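Local coordinates for alpha-glucosidase (Bacteroides thetaiotaomicron, PDB 5XFM), which probably hydrolyses terminal beta-L-arabinopyranoside and alpha-galactoside linkages, as a bifunctional member of glycoside hydrolase family 97, at residues 509-517 and 632-640; 596-606 and 617-628. The protein carries 1 engineered substitution. One frame throughout, in Å; residues are numbered along the deposited sequence.

Interaction 1 of 2, residues 509-517 and 632-640; sequences RTTDVFQLA and IRPQGGILC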
ATOM      1  N   ARG A 509     -12.213 -13.849  15.663  1.00 27.23           N
ATOM      2  CA  ARG A 509     -12.568 -13.128  16.883  1.00 28.10           C
ATOM      3  C   ARG A 509     -13.501 -11.957  16.629  1.00 28.94           C
ATOM      4  O   ARG A 509     -14.040 -11.368  17.568  1.00 25.14           O
ATOM      5  CB  ARG A 509     -11.307 -12.621  17.578  1.00 23.89           C
ATOM      6  CG  ARG A 509     -10.360 -13.720  17.987  1.00 26.96           C
ATOM      7  CD  ARG A 509     -11.060 -14.705  18.906  1.00 24.43           C
ATOM      8  NE  ARG A 509     -10.094 -15.524  19.626  1.00 31.66           N
ATOM      9  CZ  ARG A 509     -10.373 -16.691  20.195  1.00 29.83           C
ATOM     10  NH1 ARG A 509     -11.602 -17.189  20.127  1.00 22.83           N
ATOM     11  NH2 ARG A 509      -9.418 -17.358  20.831  1.00 24.96           N
ATOM     12  N   THR A 510     -13.693 -11.630  15.356  1.00 27.82           N
ATOM     13  CA  THR A 510     -14.501 -10.486  14.958  1.00 25.75           C
ATOM     14  C   THR A 510     -15.857 -10.918  14.408  1.00 26.34           C
ATOM     15  O   THR A 510     -16.061 -12.083  14.083  1.00 24.50           O
ATOM     16  CB  THR A 510     -13.776  -9.648  13.896  1.00 29.32           C
ATOM     17  OG1 THR A 510     -13.321 -10.512  12.847  1.00 27.31           O
ATOM     18  CG2 THR A 510     -12.581  -8.933  14.504  1.00 22.63           C
ATOM     19  N   THR A 511     -16.781  -9.969  14.306  1.00 27.07           N
ATOM     20  CA  THR A 511     -18.139 -10.266  13.859  1.00 27.58           C
ATOM     21  C   THR A 511     -18.300 -10.248  12.338  1.00 32.71           C
ATOM     22  O   THR A 511     -17.427  -9.767  11.608  1.00 28.44           O
ATOM     23  CB  THR A 511     -19.138  -9.288  14.477  1.00 25.22           C
ATOM     24  OG1 THR A 511     -18.881  -7.964  13.986  1.00 25.30           O
ATOM     25  CG2 THR A 511     -19.003  -9.295  15.989  1.00 19.52           C
ATOM     26  N   ASP A 512     -19.425 -10.777  11.866  1.00 29.19           N
ATOM     27  CA  ASP A 512     -19.714 -10.795  10.442  1.00 26.46           C
ATOM     28  C   ASP A 512     -19.772  -9.376   9.890  1.00 27.08           C
ATOM     29  O   ASP A 512     -19.231  -9.096   8.820  1.00 25.37           O
ATOM     30  CB  ASP A 512     -21.032 -11.520  10.159  1.00 31.57           C
ATOM     31  CG  ASP A 512     -20.986 -12.989  10.530  1.00 30.33           C
ATOM     32  OD1 ASP A 512     -19.910 -13.465  10.943  1.00 33.74           O
ATOM     33  OD2 ASP A 512     -22.027 -13.672  10.397  1.00 29.93           O
ATOM     34  N   VAL A 513     -20.412  -8.479  10.629  1.00 25.76           N
ATOM     35  CA  VAL A 513     -20.563  -7.106  10.163  1.00 31.27           C
ATOM     36  C   VAL A 513     -19.200  -6.409  10.146  1.00 24.80           C
ATOM     37  O   VAL A 513     -18.929  -5.599   9.262  1.00 26.73           O
ATOM     38  CB  VAL A 513     -21.570  -6.316  11.025  1.00 27.00           C
ATOM     39  CG1 VAL A 513     -21.632  -4.872  10.574  1.00 26.77           C
ATOM     40  CG2 VAL A 513     -22.952  -6.932  10.895  1.00 26.07           C
ATOM     41  N   PHE A 514     -18.339  -6.746  11.104  1.00 26.25           N
ATOM     42  CA  PHE A 514     -16.934  -6.333  11.056  1.00 25.59           C
ATOM     43  C   PHE A 514     -16.319  -6.706   9.705  1.00 23.31           C
ATOM     44  O   PHE A 514     -15.705  -5.878   9.032  1.00 27.31           O
ATOM     45  CB  PHE A 514     -16.138  -6.974  12.200  1.00 20.44           C
ATOM     46  CG  PHE A 514     -14.667  -6.629  12.198  1.00 22.60           C
ATOM     47  CD1 PHE A 514     -13.781  -7.275  11.343  1.00 20.41           C
ATOM     48  CD2 PHE A 514     -14.165  -5.678  13.075  1.00 22.74           C
ATOM     49  CE1 PHE A 514     -12.437  -6.958  11.339  1.00 20.95           C
ATOM     50  CE2 PHE A 514     -12.814  -5.358  13.082  1.00 22.41           C
ATOM     51  CZ  PHE A 514     -11.951  -5.998  12.211  1.00 22.59           C
ATOM     52  N   GLN A 515     -16.473  -7.971   9.335  1.00 25.26           N
ATOM     53  CA  GLN A 515     -15.930  -8.484   8.082  1.00 26.93           C
ATOM     54  C   GLN A 515     -16.475  -7.767   6.860  1.00 22.41           C
ATOM     55  O   GLN A 515     -15.730  -7.497   5.919  1.00 28.70           O
ATOM     56  CB  GLN A 515     -16.189  -9.992   7.962  1.00 23.39           C
ATOM     57  CG  GLN A 515     -15.504 -10.811   9.034  1.00 27.21           C
ATOM     58  CD  GLN A 515     -13.989 -10.728   8.908  1.00 30.44           C
ATOM     59  OE1 GLN A 515     -13.440 -10.848   7.811  1.00 26.02           O
ATOM     60  NE2 GLN A 515     -13.310 -10.525  10.030  1.00 22.56           N
ATOM     61  N   LEU A 516     -17.784  -7.528   6.845  1.00 22.63           N
ATOM     62  CA  LEU A 516     -18.434  -6.815   5.753  1.00 24.44           C
ATOM     63  C   LEU A 516     -17.870  -5.385   5.645  1.00 28.45           C
ATOM     64  O   LEU A 516     -17.537  -4.911   4.555  1.00 22.54           O
ATOM     65  CB  LEU A 516     -19.956  -6.809   5.954  1.00 25.12           C
ATOM     66  CG  LEU A 516     -20.652  -8.182   6.056  1.00 28.69           C
ATOM     67  CD1 LEU A 516     -22.165  -8.037   6.145  1.00 31.40           C
ATOM     68  CD2 LEU A 516     -20.286  -9.130   4.914  1.00 20.38           C
ATOM     69  N   ALA A 517     -17.745  -4.725   6.794  1.00 18.50           N
ATOM     70  CA  ALA A 517     -17.166  -3.389   6.889  1.00 24.04           C
ATOM     71  C   ALA A 517     -15.750  -3.366   6.335  1.00 26.10           C
ATOM     72  O   ALA A 517     -15.307  -2.374   5.753  1.00 23.56           O
ATOM     73  CB  ALA A 517     -17.171  -2.911   8.336  1.00 23.03           C
ATOM     74  N   ILE A 632     -20.787   0.736  18.830  1.00 35.51           N
ATOM     75  CA  ILE A 632     -20.124  -0.417  18.237  1.00 32.96           C
ATOM     76  C   ILE A 632     -19.455  -1.269  19.311  1.00 34.67           C
ATOM     77  O   ILE A 632     -18.549  -0.808  20.011  1.00 34.95           O
ATOM     78  CB  ILE A 632     -19.072   0.012  17.194  1.00 36.19           C
ATOM     79  CG1 ILE A 632     -19.659   1.034  16.217  1.00 34.68           C
ATOM     80  CG2 ILE A 632     -18.523  -1.202  16.460  1.00 31.10           C
ATOM     81  CD1 ILE A 632     -18.614   1.773  15.395  1.00 38.51           C
ATOM     82  N   ARG A 633     -19.916  -2.508  19.442  1.00 33.92           N
ATOM     83  CA  ARG A 633     -19.324  -3.472  20.361  1.00 34.91           C
ATOM     84  C   ARG A 633     -17.868  -3.744  19.995  1.00 36.22           C
ATOM     85  O   ARG A 633     -17.468  -3.541  18.846  1.00 33.24           O
ATOM     86  CB  ARG A 633     -20.139  -4.771  20.366  1.00 37.29           C
ATOM     87  CG  ARG A 633     -19.889  -5.701  19.190  1.00 37.58           C
ATOM     88  CD  ARG A 633     -20.773  -6.938  19.295  1.00 41.29           C
ATOM     89  NE  ARG A 633     -20.225  -7.940  20.206  1.00 44.94           N
ATOM     90  CZ  ARG A 633     -20.957  -8.852  20.837  1.00 45.03           C
ATOM     91  NH1 ARG A 633     -22.271  -8.889  20.657  1.00 50.14           N
ATOM     92  NH2 ARG A 633     -20.377  -9.726  21.649  1.00 46.26           N
ATOM     93  N   PRO A 634     -17.058  -4.158  20.984  1.00 41.19           N
ATOM     94  CA  PRO A 634     -15.682  -4.589  20.714  1.00 36.57           C
ATOM     95  C   PRO A 634     -15.616  -5.716  19.683  1.00 35.52           C
ATOM     96  O   PRO A 634     -16.473  -6.603  19.692  1.00 32.93           O
ATOM     97  CB  PRO A 634     -15.190  -5.063  22.087  1.00 38.14           C
ATOM     98  CG  PRO A 634     -16.036  -4.306  23.062  1.00 36.48           C
ATOM     99  CD  PRO A 634     -17.385  -4.248  22.419  1.00 36.01           C
ATOM    100  N   GLN A 635     -14.613  -5.658  18.806  1.00 33.17           N
ATOM    101  CA  GLN A 635     -14.438  -6.623  17.718  1.00 31.73           C
ATOM    102  C   GLN A 635     -15.614  -6.572  16.746  1.00 31.39           C
ATOM    103  O   GLN A 635     -15.845  -7.516  15.984  1.00 28.75           O
ATOM    104  CB  GLN A 635     -14.258  -8.046  18.268  1.00 32.56           C
ATOM    105  CG  GLN A 635     -13.209  -8.158  19.367  1.00 34.76           C
ATOM    106  CD  GLN A 635     -11.802  -7.897  18.864  1.00 35.61           C
ATOM    107  OE1 GLN A 635     -11.394  -8.426  17.830  1.00 34.34           O
ATOM    108  NE2 GLN A 635     -11.063  -7.053  19.578  1.00 39.20           N
ATOM    109  N   GLY A 636     -16.357  -5.469  16.779  1.00 25.70           N
ATOM    110  CA  GLY A 636     -17.528  -5.322  15.936  1.00 28.43           C
ATOM    111  C   GLY A 636     -17.425  -4.181  14.937  1.00 30.64           C
ATOM    112  O   GLY A 636     -16.414  -3.461  14.877  1.00 25.89           O
ATOM    113  N   GLY A 637     -18.493  -4.014  14.159  1.00 26.88           N
ATOM    114  CA  GLY A 637     -18.529  -3.022  13.105  1.00 27.12           C
ATOM    115  C   GLY A 637     -19.931  -2.592  12.715  1.00 32.07           C
ATOM    116  O   GLY A 637     -20.927  -3.167  13.161  1.00 29.80           O
ATOM    117  N   ILE A 638     -19.992  -1.576  11.860  1.00 33.90           N
ATOM    118  CA  ILE A 638     -21.242  -0.993  11.387  1.00 32.24           C
ATOM    119  C   ILE A 638     -21.059  -0.571   9.937  1.00 32.89           C
ATOM    120  O   ILE A 638     -19.975  -0.119   9.550  1.00 35.11           O
ATOM    121  CB  ILE A 638     -21.675   0.224  12.249  1.00 36.60           C
ATOM    122  CG1 ILE A 638     -22.598  -0.224  13.378  1.00 35.03           C
ATOM    123  CG2 ILE A 638     -22.397   1.274  11.418  1.00 34.83           C
ATOM    124  CD1 ILE A 638     -22.741   0.790  14.483  1.00 49.93           C
ATOM    125  N   LEU A 639     -22.097  -0.751   9.123  1.00 30.69           N
ATOM    126  CA  LEU A 639     -22.000  -0.349   7.728  1.00 35.58           C
ATOM    127  C   LEU A 639     -23.301   0.345   7.275  1.00 37.82           C
ATOM    128  O   LEU A 639     -24.376  -0.214   7.431  1.00 37.31           O
ATOM    129  CB  LEU A 639     -21.681  -1.580   6.877  1.00 30.47           C
ATOM    130  CG  LEU A 639     -21.013  -1.502   5.504  1.00 32.90           C
ATOM    131  CD1 LEU A 639     -21.022  -2.890   4.883  1.00 32.26           C
ATOM    132  CD2 LEU A 639     -21.622  -0.475   4.568  1.00 36.18           C
ATOM    133  N   CYS A 640     -23.200   1.561   6.733  1.00 30.98           N
ATOM    134  CA  CYS A 640     -24.363   2.294   6.208  1.00 35.22           C
ATOM    135  C   CYS A 640     -24.277   2.499   4.695  1.00 32.78           C
ATOM    136  O   CYS A 640     -23.253   2.939   4.194  1.00 32.82           O
ATOM    137  CB  CYS A 640     -24.500   3.668   6.878  1.00 36.92           C
ATOM    138  SG  CYS A 640     -24.626   3.666   8.673  1.00 41.26           S
TER

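Interaction 2 of 2, residues 596-606 and 617-628; sequences LEMFAGKTVAL and LTSLKVKENGKV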
ATOM      1  N   LEU A 596     -22.778  13.209   9.188  1.00 47.89           N
ATOM      2  CA  LEU A 596     -22.676  12.555   7.889  1.00 48.15           C
ATOM      3  C   LEU A 596     -23.425  13.307   6.798  1.00 45.05           C
ATOM      4  O   LEU A 596     -24.575  12.989   6.502  1.00 44.26           O
ATOM      5  CB  LEU A 596     -23.176  11.111   7.975  1.00 48.34           C
ATOM      6  CG  LEU A 596     -22.513  10.237   9.041  1.00 46.10           C
ATOM      7  CD1 LEU A 596     -23.012   8.808   8.943  1.00 42.56           C
ATOM      8  CD2 LEU A 596     -20.997  10.288   8.917  1.00 43.01           C
ATOM      9  N   GLU A 597     -22.775  14.318   6.229  1.00 49.87           N
ATOM     10  CA  GLU A 597     -23.329  15.083   5.110  1.00 48.95           C
ATOM     11  C   GLU A 597     -23.839  14.135   4.026  1.00 47.23           C
ATOM     12  O   GLU A 597     -24.908  14.353   3.455  1.00 46.98           O
ATOM     13  CB  GLU A 597     -22.286  16.043   4.537  1.00 49.54           C
ATOM     14  CG  GLU A 597     -22.593  16.523   3.125  1.00 56.56           C
ATOM     15  CD  GLU A 597     -21.516  17.434   2.561  1.00 70.10           C
ATOM     16  OE1 GLU A 597     -20.549  17.737   3.290  1.00 75.00           O
ATOM     17  OE2 GLU A 597     -21.642  17.849   1.387  1.00 70.19           O
ATOM     18  N   MET A 598     -23.054  13.089   3.768  1.00 45.72           N
ATOM     19  CA  MET A 598     -23.394  12.006   2.846  1.00 46.78           C
ATOM     20  C   MET A 598     -24.871  11.633   2.840  1.00 50.23           C
ATOM     21  O   MET A 598     -25.507  11.554   1.791  1.00 50.73           O
ATOM     22  CB  MET A 598     -22.616  10.733   3.213  1.00 46.03           C
ATOM     23  CG  MET A 598     -21.275  10.934   3.897  1.00 40.00           C
ATOM     24  SD  MET A 598     -20.009  11.509   2.759  1.00 70.15           S
ATOM     25  CE  MET A 598     -18.557  11.334   3.788  1.00 45.99           C
ATOM     26  N   PHE A 599     -25.396  11.378   4.031  1.00 50.96           N
ATOM     27  CA  PHE A 599     -26.714  10.786   4.173  1.00 48.70           C
ATOM     28  C   PHE A 599     -27.817  11.801   4.452  1.00 50.55           C
ATOM     29  O   PHE A 599     -28.956  11.415   4.707  1.00 50.80           O
ATOM     30  CB  PHE A 599     -26.655   9.735   5.274  1.00 49.98           C
ATOM     31  CG  PHE A 599     -25.678   8.638   4.983  1.00 50.50           C
ATOM     32  CD1 PHE A 599     -25.545   8.142   3.697  1.00 47.11           C
ATOM     33  CD2 PHE A 599     -24.869   8.124   5.979  1.00 49.80           C
ATOM     34  CE1 PHE A 599     -24.643   7.136   3.415  1.00 43.04           C
ATOM     35  CE2 PHE A 599     -23.962   7.115   5.702  1.00 46.09           C
ATOM     36  CZ  PHE A 599     -23.850   6.624   4.416  1.00 43.80           C
ATOM     37  N   ALA A 600     -27.457  13.086   4.399  1.00 55.25           N
ATOM     38  CA  ALA A 600     -28.399  14.211   4.342  1.00 55.55           C
ATOM     39  C   ALA A 600     -29.674  13.993   5.155  1.00 55.84           C
ATOM     40  O   ALA A 600     -29.624  13.859   6.372  1.00 60.36           O
ATOM     41  CB  ALA A 600     -28.757  14.511   2.886  1.00 56.39           C
ATOM     42  N   GLY A 601     -30.809  13.942   4.465  1.00 56.23           N
ATOM     43  CA  GLY A 601     -32.090  13.648   5.083  1.00 56.79           C
ATOM     44  C   GLY A 601     -32.642  12.396   4.434  1.00 57.74           C
ATOM     45  O   GLY A 601     -33.722  12.411   3.842  1.00 59.67           O
ATOM     46  N   LYS A 602     -31.902  11.301   4.566  1.00 52.56           N
ATOM     47  CA  LYS A 602     -32.180  10.092   3.800  1.00 55.08           C
ATOM     48  C   LYS A 602     -32.403   8.850   4.659  1.00 48.16           C
ATOM     49  O   LYS A 602     -32.125   8.837   5.861  1.00 50.99           O
ATOM     50  CB  LYS A 602     -31.017   9.848   2.835  1.00 51.52           C
ATOM     51  CG  LYS A 602     -30.804  10.975   1.834  1.00 54.03           C
ATOM     52  CD  LYS A 602     -29.656  10.663   0.889  1.00 58.16           C
ATOM     53  CE  LYS A 602     -29.261  11.889   0.077  1.00 59.49           C
ATOM     54  NZ  LYS A 602     -28.193  11.579  -0.908  1.00 54.44           N
ATOM     55  N   THR A 603     -32.909   7.802   4.019  1.00 48.68           N
ATOM     56  CA  THR A 603     -33.048   6.509   4.665  1.00 42.17           C
ATOM     57  C   THR A 603     -31.941   5.593   4.191  1.00 41.33           C
ATOM     58  O   THR A 603     -31.892   5.232   3.016  1.00 45.10           O
ATOM     59  CB  THR A 603     -34.411   5.849   4.355  1.00 51.25           C
ATOM     60  OG1 THR A 603     -35.482   6.708   4.767  1.00 49.68           O
ATOM     61  CG2 THR A 603     -34.527   4.504   5.062  1.00 46.88           C
ATOM     62  N   VAL A 604     -31.057   5.207   5.102  1.00 42.33           N
ATOM     63  CA  VAL A 604     -29.919   4.389   4.720  1.00 41.28           C
ATOM     64  C   VAL A 604     -30.119   2.943   5.152  1.00 43.52           C
ATOM     65  O   VAL A 604     -30.836   2.667   6.121  1.00 40.77           O
ATOM     66  CB  VAL A 604     -28.605   4.928   5.329  1.00 43.40           C
ATOM     67  CG1 VAL A 604     -28.337   6.343   4.845  1.00 43.69           C
ATOM     68  CG2 VAL A 604     -28.661   4.887   6.849  1.00 41.77           C
ATOM     69  N   ALA A 605     -29.476   2.026   4.429  1.00 44.28           N
ATOM     70  CA  ALA A 605     -29.447   0.619   4.815  1.00 35.05           C
ATOM     71  C   ALA A 605     -28.394   0.429   5.894  1.00 36.74           C
ATOM     72  O   ALA A 605     -27.238   0.817   5.713  1.00 36.97           O
ATOM     73  CB  ALA A 605     -29.154  -0.271   3.616  1.00 29.13           C
ATOM     74  N   LEU A 606     -28.787  -0.169   7.014  1.00 39.51           N
ATOM     75  CA  LEU A 606     -27.881  -0.288   8.148  1.00 36.44           C
ATOM     76  C   LEU A 606     -27.555  -1.737   8.502  1.00 41.19           C
ATOM     77  O   LEU A 606     -28.438  -2.528   8.836  1.00 38.98           O
ATOM     78  CB  LEU A 606     -28.481   0.416   9.367  1.00 38.27           C
ATOM     79  CG  LEU A 606     -27.799   0.167  10.711  1.00 31.16           C
ATOM     80  CD1 LEU A 606     -26.389   0.715  10.681  1.00 34.50           C
ATOM     81  CD2 LEU A 606     -28.597   0.773  11.859  1.00 32.23           C
ATOM     82  N   LEU A 617     -29.677  -6.497   9.358  1.00 42.10           N
ATOM     83  CA  LEU A 617     -29.937  -5.438   8.394  1.00 37.39           C
ATOM     84  C   LEU A 617     -31.261  -4.738   8.676  1.00 39.14           C
ATOM     85  O   LEU A 617     -32.329  -5.351   8.628  1.00 44.67           O
ATOM     86  CB  LEU A 617     -29.946  -6.003   6.973  1.00 37.57           C
ATOM     87  CG  LEU A 617     -30.432  -5.065   5.866  1.00 36.61           C
ATOM     88  CD1 LEU A 617     -29.468  -3.903   5.667  1.00 35.51           C
ATOM     89  CD2 LEU A 617     -30.626  -5.841   4.576  1.00 40.76           C
ATOM     90  N   THR A 618     -31.185  -3.449   8.981  1.00 40.16           N
ATOM     91  CA  THR A 618     -32.375  -2.643   9.210  1.00 39.79           C
ATOM     92  C   THR A 618     -32.298  -1.374   8.373  1.00 42.60           C
ATOM     93  O   THR A 618     -31.441  -1.253   7.495  1.00 44.25           O
ATOM     94  CB  THR A 618     -32.543  -2.276  10.693  1.00 43.28           C
ATOM     95  OG1 THR A 618     -31.346  -1.650  11.167  1.00 45.57           O
ATOM     96  CG2 THR A 618     -32.804  -3.512  11.517  1.00 43.19           C
ATOM     97  N   SER A 619     -33.189  -0.427   8.647  1.00 45.23           N
ATOM     98  CA  SER A 619     -33.135   0.876   7.995  1.00 45.56           C
ATOM     99  C   SER A 619     -32.907   1.955   9.038  1.00 45.75           C
ATOM    100  O   SER A 619     -33.257   1.779  10.206  1.00 46.28           O
ATOM    101  CB  SER A 619     -34.423   1.165   7.226  1.00 45.73           C
ATOM    102  OG  SER A 619     -35.454   1.558   8.115  1.00 44.21           O
ATOM    103  N   LEU A 620     -32.319   3.072   8.620  1.00 44.69           N
ATOM    104  CA  LEU A 620     -32.088   4.178   9.539  1.00 43.43           C
ATOM    105  C   LEU A 620     -32.316   5.532   8.871  1.00 47.23           C
ATOM    106  O   LEU A 620     -31.681   5.853   7.866  1.00 46.75           O
ATOM    107  CB  LEU A 620     -30.669   4.108  10.110  1.00 41.07           C
ATOM    108  CG  LEU A 620     -30.254   5.204  11.095  1.00 45.87           C
ATOM    109  CD1 LEU A 620     -31.118   5.151  12.350  1.00 41.20           C
ATOM    110  CD2 LEU A 620     -28.775   5.100  11.448  1.00 39.52           C
ATOM    111  N   LYS A 621     -33.235   6.315   9.429  1.00 52.14           N
ATOM    112  CA  LYS A 621     -33.500   7.670   8.951  1.00 51.12           C
ATOM    113  C   LYS A 621     -32.511   8.666   9.527  1.00 45.81           C
ATOM    114  O   LYS A 621     -32.433   8.851  10.744  1.00 43.05           O
ATOM    115  CB  LYS A 621     -34.925   8.118   9.292  1.00 48.38           C
ATOM    116  CG  LYS A 621     -36.006   7.617   8.346  1.00 53.76           C
ATOM    117  CD  LYS A 621     -36.234   6.118   8.380  1.00 60.36           C
ATOM    118  CE  LYS A 621     -37.304   5.752   7.360  1.00 65.14           C
ATOM    119  NZ  LYS A 621     -37.585   4.297   7.272  1.00 62.25           N
ATOM    120  N   VAL A 622     -31.756   9.308   8.645  1.00 47.01           N
ATOM    121  CA  VAL A 622     -30.807  10.327   9.062  1.00 53.07           C
ATOM    122  C   VAL A 622     -31.432  11.687   8.763  1.00 59.78           C
ATOM    123  O   VAL A 622     -31.782  11.983   7.624  1.00 55.62           O
ATOM    124  CB  VAL A 622     -29.459  10.166   8.338  1.00 54.40           C
ATOM    125  CG1 VAL A 622     -28.502  11.290   8.721  1.00 51.24           C
ATOM    126  CG2 VAL A 622     -28.855   8.805   8.656  1.00 45.09           C
ATOM    127  N   LYS A 623     -31.582  12.497   9.806  1.00 59.77           N
ATOM    128  CA  LYS A 623     -32.258  13.791   9.710  1.00 63.33           C
ATOM    129  C   LYS A 623     -31.376  14.835   9.001  1.00 61.82           C
ATOM    130  O   LYS A 623     -30.168  14.649   8.900  1.00 60.10           O
ATOM    131  CB  LYS A 623     -32.702  14.224  11.117  1.00 67.46           C
ATOM    132  CG  LYS A 623     -33.237  15.640  11.279  1.00 71.69           C
ATOM    133  CD  LYS A 623     -34.470  15.794  10.390  1.00 72.95           C
ATOM    134  CE  LYS A 623     -35.576  16.576  11.038  1.00 75.51           C
ATOM    135  NZ  LYS A 623     -36.583  15.611  11.573  1.00 77.02           N
ATOM    136  N   GLU A 624     -31.980  15.938   8.554  1.00 64.45           N
ATOM    137  CA  GLU A 624     -31.326  16.996   7.778  1.00 68.33           C
ATOM    138  C   GLU A 624     -30.054  17.565   8.390  1.00 64.26           C
ATOM    139  O   GLU A 624     -29.216  18.132   7.689  1.00 60.56           O
ATOM    140  CB  GLU A 624     -32.326  18.138   7.562  1.00 70.77           C
ATOM    141  CG  GLU A 624     -33.025  18.121   6.225  1.00 72.65           C
ATOM    142  CD  GLU A 624     -32.038  18.055   5.078  1.00 74.28           C
ATOM    143  OE1 GLU A 624     -31.183  18.962   4.981  1.00 73.17           O
ATOM    144  OE2 GLU A 624     -32.101  17.093   4.286  1.00 67.02           O
ATOM    145  N   ASN A 625     -29.912  17.405   9.697  1.00 58.92           N
ATOM    146  CA  ASN A 625     -28.701  17.815  10.379  1.00 55.47           C
ATOM    147  C   ASN A 625     -27.512  16.886  10.113  1.00 55.60           C
ATOM    148  O   ASN A 625     -26.363  17.292  10.263  1.00 57.75           O
ATOM    149  CB  ASN A 625     -28.984  17.927  11.876  1.00 50.47           C
ATOM    150  CG  ASN A 625     -29.600  16.660  12.447  1.00 60.93           C
ATOM    151  OD1 ASN A 625     -29.557  15.599  11.824  1.00 62.97           O
ATOM    152  ND2 ASN A 625     -30.181  16.769  13.636  1.00 60.61           N
ATOM    153  N   GLY A 626     -27.783  15.649   9.702  1.00 55.34           N
ATOM    154  CA  GLY A 626     -26.703  14.719   9.423  1.00 58.33           C
ATOM    155  C   GLY A 626     -26.273  14.013  10.697  1.00 55.14           C
ATOM    156  O   GLY A 626     -25.250  13.329  10.733  1.00 53.35           O
ATOM    157  N   LYS A 627     -27.061  14.205  11.750  1.00 53.98           N
ATOM    158  CA  LYS A 627     -26.764  13.667  13.071  1.00 54.00           C
ATOM    159  C   LYS A 627     -27.003  12.171  13.188  1.00 54.30           C
ATOM    160  O   LYS A 627     -28.146  11.740  13.338  1.00 60.96           O
ATOM    161  CB  LYS A 627     -27.641  14.355  14.122  1.00 58.21           C
ATOM    162  CG  LYS A 627     -27.116  15.681  14.638  1.00 59.54           C
ATOM    163  CD  LYS A 627     -25.659  15.898  14.292  1.00 62.75           C
ATOM    164  CE  LYS A 627     -25.247  17.328  14.594  1.00 68.30           C
ATOM    165  NZ  LYS A 627     -23.936  17.650  13.971  1.00 66.03           N
ATOM    166  N   VAL A 628     -25.944  11.374  13.076  1.00 52.42           N
ATOM    167  CA  VAL A 628     -26.068   9.936  13.325  1.00 51.86           C
ATOM    168  C   VAL A 628     -25.460   9.600  14.686  1.00 52.37           C
ATOM    169  O   VAL A 628     -24.450  10.174  15.072  1.00 51.04           O
ATOM    170  CB  VAL A 628     -25.388   9.105  12.219  1.00 53.96           C
ATOM    171  CG1 VAL A 628     -25.508   7.619  12.510  1.00 49.79           C
ATOM    172  CG2 VAL A 628     -26.018   9.424  10.872  1.00 54.76           C
TER

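Interaction 1 of 2, residues 509-517 and 632-640
Gln635 lies along the backbone at Arg509 and Thr510, its CB 3.4 Å from Arg509 O and its OE1 3.6 Å from Thr510 CG2, the two side chains of Gln635 and Thr510 crossing at about a right angle. Its carbonyl takes the one hydrogen bond between the segments: Thr511 N donates to Gln635 O at 3.1 Å, nearly in line with the C=O. Thr511 is also the N-cap of helix 512-521. With OG1 set between its backbone N and carbonyl carbon (chi1 65°), the hydroxyl accepts from Phe514 N, 3.2 Å from Thr511 OG1, and is also hydrogen-bonded to Asp609 OD1, in strand 603-609. Without that hydroxyl, as with an alanine here, Phe514 N would probably lose its capping acceptor and Asp609 OD1 its threonine partner. Farther along, Leu639 reaches the helix with CD1, which rests 4.2 Å from Leu516 CB. Between these ends the helix sits close on Gly637: a side chain there would be pressed against Phe514 CA, and Val513 CG1 approaches Gly637 O to 3.2 Å. Thr510 CG2 lies over the centre of the Phe514 ring, while Gly636 O meets the ring edge. The contact thus joins the TIM-barrel-type catalytic domain to the C-terminal beta domain, polar at the helix start and apolar beyond, and the glycine backbone lets helix and strand approach closely.

Interaction 2 of 2, residues 596-606 and 617-628
Val604 and Leu620 form a hydrogen-bonded pair in the antiparallel beta hairpin of strands 603-609 and 615-621, at one margin of the C-terminal beta domain's six-stranded sheet. Val604 N donates to Leu620 O at 2.9 Å and Leu620 N returns a bond to Val604 O; Leu606 and Thr618 repeat the exchange at the next hydrogen-bonded pair, two residues on. On the face carrying these four residues, Val604 CG2 packs 3.9 Å from Leu620 CB, the side chains lying side by side. The other methyl, CG1, is anti to the carbonyl carbon (chi1 -60°) and lies over one face of the Phe599 ring, offset toward its rim; Met598 CB lies over the opposite face. Val622 extends this apolar layer, its CG2 reaching Phe599 CB, and Val622 N gives Lys602 O a nearly straight bond of 2.8 Å.

The other face is looser and more polar. Thr603 and Lys621 point the same way, and the lysine, bent at chi2 (67°), lays its chain along the threonine, with CE 3.3 Å from Thr603 OG1. Ser619 on this side is exposed, touching Thr603 CG2 through its CB. At the far end, the type I turn from Lys623 to Gly626 reverses the chain. Asn625 OD1 accepts from Lys627 N in an Asx turn, and Gly626 adopts a positive phi that suits glycine. The last residue of this turn, Gly626, accepts through its O from Leu596 N, 2.9 Å away, and the Leu596 side chain turns in to Val628, CD1 touching CG2 of that valine at 3.6 Å.

How the interactions relate
Strands 603-609 and 636-641 are neighbours in one antiparallel sheet, so the two interactions meet: Leu606 CD1 packs on Ile638 and Cys640, and Phe599 CE2 lies 3.7 Å from Cys640 CB. Interaction 1 is the buried one, where a helix of the catalytic domain lies against this sheet; interaction 2 stays within the C-terminal domain, partly buried, with one hairpin face inward and the other toward solvent. Their chemistry follows. Between 509-517 and 632-640 a single backbone bond is supplemented by packing around glycines, whereas 596-606 and 617-628 share a ladder of backbone bonds. Both segments of interaction 2 fall in the part of the chain that runs between the two segments of interaction 1.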